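Local coordinates for uncharacterized protein (Staphylococcus aureus subsp. aureus Mu50, PDB 4EBG), which is a secreted protein of unknown function that belongs to the DUF4467 family and has a cystatin-like fold, at residues I6-Y10 / K32-T38. Sequence-based numbering, arbitrary orientation.
With PO4 (phosphate ion), chain D.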
loop_
_atom_site.group_PDB
_atom_site.type_symbol
_atom_site.label_atom_id
_atom_site.label_comp_id
_atom_site.label_asym_id
_atom_site.label_seq_id
_atom_site.Cartn_x
_atom_site.Cartn_y
_atom_site.Cartn_z
ATOM N N ILE B 6 -17.649 -11.697 4.040
ATOM C CA ILE B 6 -16.262 -11.996 4.369
ATOM C C ILE B 6 -15.423 -12.078 3.074
ATOM O O ILE B 6 -14.289 -11.583 3.054
ATOM C CB ILE B 6 -16.163 -13.293 5.194
ATOM C CG1 ILE B 6 -16.851 -13.116 6.571
ATOM C CG2 ILE B 6 -14.757 -13.739 5.362
ATOM C CD1 ILE B 6 -17.139 -14.465 7.263
ATOM N N ASP B 7 -15.973 -12.690 2.028
ATOM C CA ASP B 7 -15.270 -12.766 0.777
ATOM C C ASP B 7 -14.943 -11.359 0.225
ATOM O O ASP B 7 -13.884 -11.136 -0.324
ATOM C CB ASP B 7 -16.147 -13.514 -0.253
ATOM C CG ASP B 7 -16.169 -15.038 -0.061
ATOM O OD1 ASP B 7 -15.304 -15.573 0.643
ATOM O OD2 ASP B 7 -17.053 -15.707 -0.657
ATOM N N LYS B 8 -15.886 -10.427 0.345
ATOM C CA LYS B 8 -15.673 -9.055 -0.056
ATOM C C LYS B 8 -14.512 -8.434 0.706
ATOM O O LYS B 8 -13.748 -7.675 0.129
ATOM C CB LYS B 8 -16.934 -8.203 0.117
ATOM C CG LYS B 8 -18.108 -8.618 -0.782
ATOM C CD LYS B 8 -19.325 -7.780 -0.522
ATOM C CE LYS B 8 -20.562 -8.249 -1.302
ATOM N NZ LYS B 8 -21.830 -7.686 -0.723
ATOM N N VAL B 9 -14.472 -8.685 2.004
ATOM C CA VAL B 9 -13.394 -8.167 2.857
ATOM C C VAL B 9 -12.039 -8.684 2.393
ATOM O O VAL B 9 -11.097 -7.893 2.199
ATOM C CB VAL B 9 -13.670 -8.466 4.366
ATOM C CG1 VAL B 9 -12.439 -8.163 5.191
ATOM C CG2 VAL B 9 -14.866 -7.624 4.855
ATOM N N TYR B 10 -11.904 -10.000 2.202
ATOM C CA TYR B 10 -10.619 -10.541 1.798
ATOM C C TYR B 10 -10.266 -10.080 0.374
ATOM O O TYR B 10 -9.083 -9.831 0.120
ATOM C CB TYR B 10 -10.565 -12.078 1.944
ATOM C CG TYR B 10 -10.286 -12.477 3.386
ATOM C CD1 TYR B 10 -9.019 -12.547 3.858
ATOM C CD2 TYR B 10 -11.316 -12.686 4.289
ATOM C CE1 TYR B 10 -8.760 -12.833 5.185
ATOM C CE2 TYR B 10 -11.067 -12.971 5.616
ATOM C CZ TYR B 10 -9.800 -13.031 6.063
ATOM O OH TYR B 10 -9.504 -13.272 7.369
ATOM N N LYS B 32 -5.202 -15.400 2.700
ATOM C CA LYS B 32 -6.258 -16.421 2.669
ATOM C C LYS B 32 -6.976 -16.491 4.017
ATOM O O LYS B 32 -6.353 -16.530 5.043
ATOM C CB LYS B 32 -5.644 -17.773 2.345
ATOM C CG LYS B 32 -4.971 -17.849 0.969
ATOM C CD LYS B 32 -4.120 -19.075 0.772
ATOM C CE LYS B 32 -2.724 -19.010 1.403
ATOM N NZ LYS B 32 -1.745 -18.102 0.676
ATOM N N GLN B 33 -8.298 -16.584 3.944
ATOM C CA GLN B 33 -9.125 -16.678 5.144
ATOM C C GLN B 33 -8.695 -17.846 6.047
ATOM O O GLN B 33 -8.698 -17.731 7.262
ATOM C CB GLN B 33 -10.592 -16.775 4.751
ATOM C CG GLN B 33 -11.542 -16.891 5.928
ATOM C CD GLN B 33 -12.998 -16.920 5.468
ATOM O OE1 GLN B 33 -13.290 -16.551 4.359
ATOM N NE2 GLN B 33 -13.913 -17.323 6.364
ATOM N N GLU B 34 -8.368 -18.994 5.459
ATOM C CA GLU B 34 -8.057 -20.192 6.236
ATOM C C GLU B 34 -6.699 -20.114 6.952
ATOM O O GLU B 34 -6.420 -20.919 7.788
ATOM C CB GLU B 34 -8.093 -21.449 5.379
ATOM C CG GLU B 34 -6.958 -21.546 4.351
ATOM C CD GLU B 34 -7.319 -21.023 2.960
ATOM O OE1 GLU B 34 -8.262 -20.161 2.856
ATOM O OE2 GLU B 34 -6.648 -21.485 1.967
ATOM N N ASP B 35 -5.906 -19.100 6.659
ATOM C CA ASP B 35 -4.652 -18.821 7.346
ATOM C C ASP B 35 -4.742 -17.546 8.190
ATOM O O ASP B 35 -3.713 -17.006 8.644
ATOM C CB ASP B 35 -3.522 -18.681 6.341
ATOM C CG ASP B 35 -3.214 -19.962 5.601
ATOM O OD1 ASP B 35 -3.504 -21.060 6.133
ATOM O OD2 ASP B 35 -2.673 -19.858 4.493
ATOM N N SER B 36 -5.962 -17.042 8.386
ATOM C CA SER B 36 -6.185 -15.751 9.021
ATOM C C SER B 36 -7.191 -15.942 10.165
ATOM O O SER B 36 -7.732 -17.059 10.356
ATOM C CB SER B 36 -6.695 -14.770 7.993
ATOM O OG SER B 36 -5.767 -14.608 6.912
ATOM N N ASN B 37 -7.452 -14.869 10.892
ATOM C CA ASN B 37 -8.498 -14.806 11.880
ATOM C C ASN B 37 -9.578 -13.869 11.403
ATOM O O ASN B 37 -9.301 -12.777 10.921
ATOM C CB ASN B 37 -7.926 -14.362 13.207
ATOM C CG ASN B 37 -6.976 -15.368 13.777
ATOM O OD1 ASN B 37 -7.108 -16.579 13.508
ATOM N ND2 ASN B 37 -6.045 -14.896 14.605
ATOM N N THR B 38 -10.858 -14.266 11.497
ATOM C CA THR B 38 -11.998 -13.498 11.098
ATOM C C THR B 38 -13.055 -13.490 12.177
ATOM O O THR B 38 -13.403 -14.556 12.720
ATOM C CB THR B 38 -12.621 -14.041 9.782
ATOM O OG1 THR B 38 -11.595 -14.213 8.816
ATOM C CG2 THR B 38 -13.708 -13.166 9.265
HETATM P P PO4 D . 1.498 -19.349 2.223
HETATM O O1 PO4 D . 2.102 -19.229 3.625
HETATM O O2 PO4 D . 0.937 -20.715 2.198
HETATM O O3 PO4 D . 0.469 -18.237 2.092
HETATM O O4 PO4 D . 2.691 -19.176 1.243
HETATM O O HOH W 1 -12.451 -15.279 1.986
#
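Tyr10 of helix 3-23 reaches Thr38 near the start of strand 37-41: its OH donates a hydrogen bond to Thr38 OG1 at 2.7 Å, and OG1 lies at the ring edge, in plane. Tyr10 CG stands anti to its own carbonyl carbon (chi1 -81°), which carries the phenol across to the 32-38 segment. Gln33 covers one ring face, its CA 3.8 Å from Tyr10 CZ, while its CB makes a CH-pi contact 4.0 Å from the Tyr10 ring centroid and 15° off the normal. With CG anti to the backbone N and the chain extended beyond it, Gln33 OE1 lies 3.3 Å from Ile6 CG2; its amide is 9° from parallel with the Tyr10 ring. One water donates to both Gln33 OE1 and Asp7 OD1, oxygens that Gln3 NE2 also serves, and Gln33 NE2 bonds Asp93. Within the turn, Lys32 O accepts from Asp35 N and Ser36 OG on opposite faces of its plane; these bonds, with Ser36 N to Gln33 O, help to hold Ser36 CB 3.2 Å from Tyr10 OH. A buried phenol hydroxyl thus has a defined acceptor, and polar and apolar contacts tie the helix to the first strand and the turn before it.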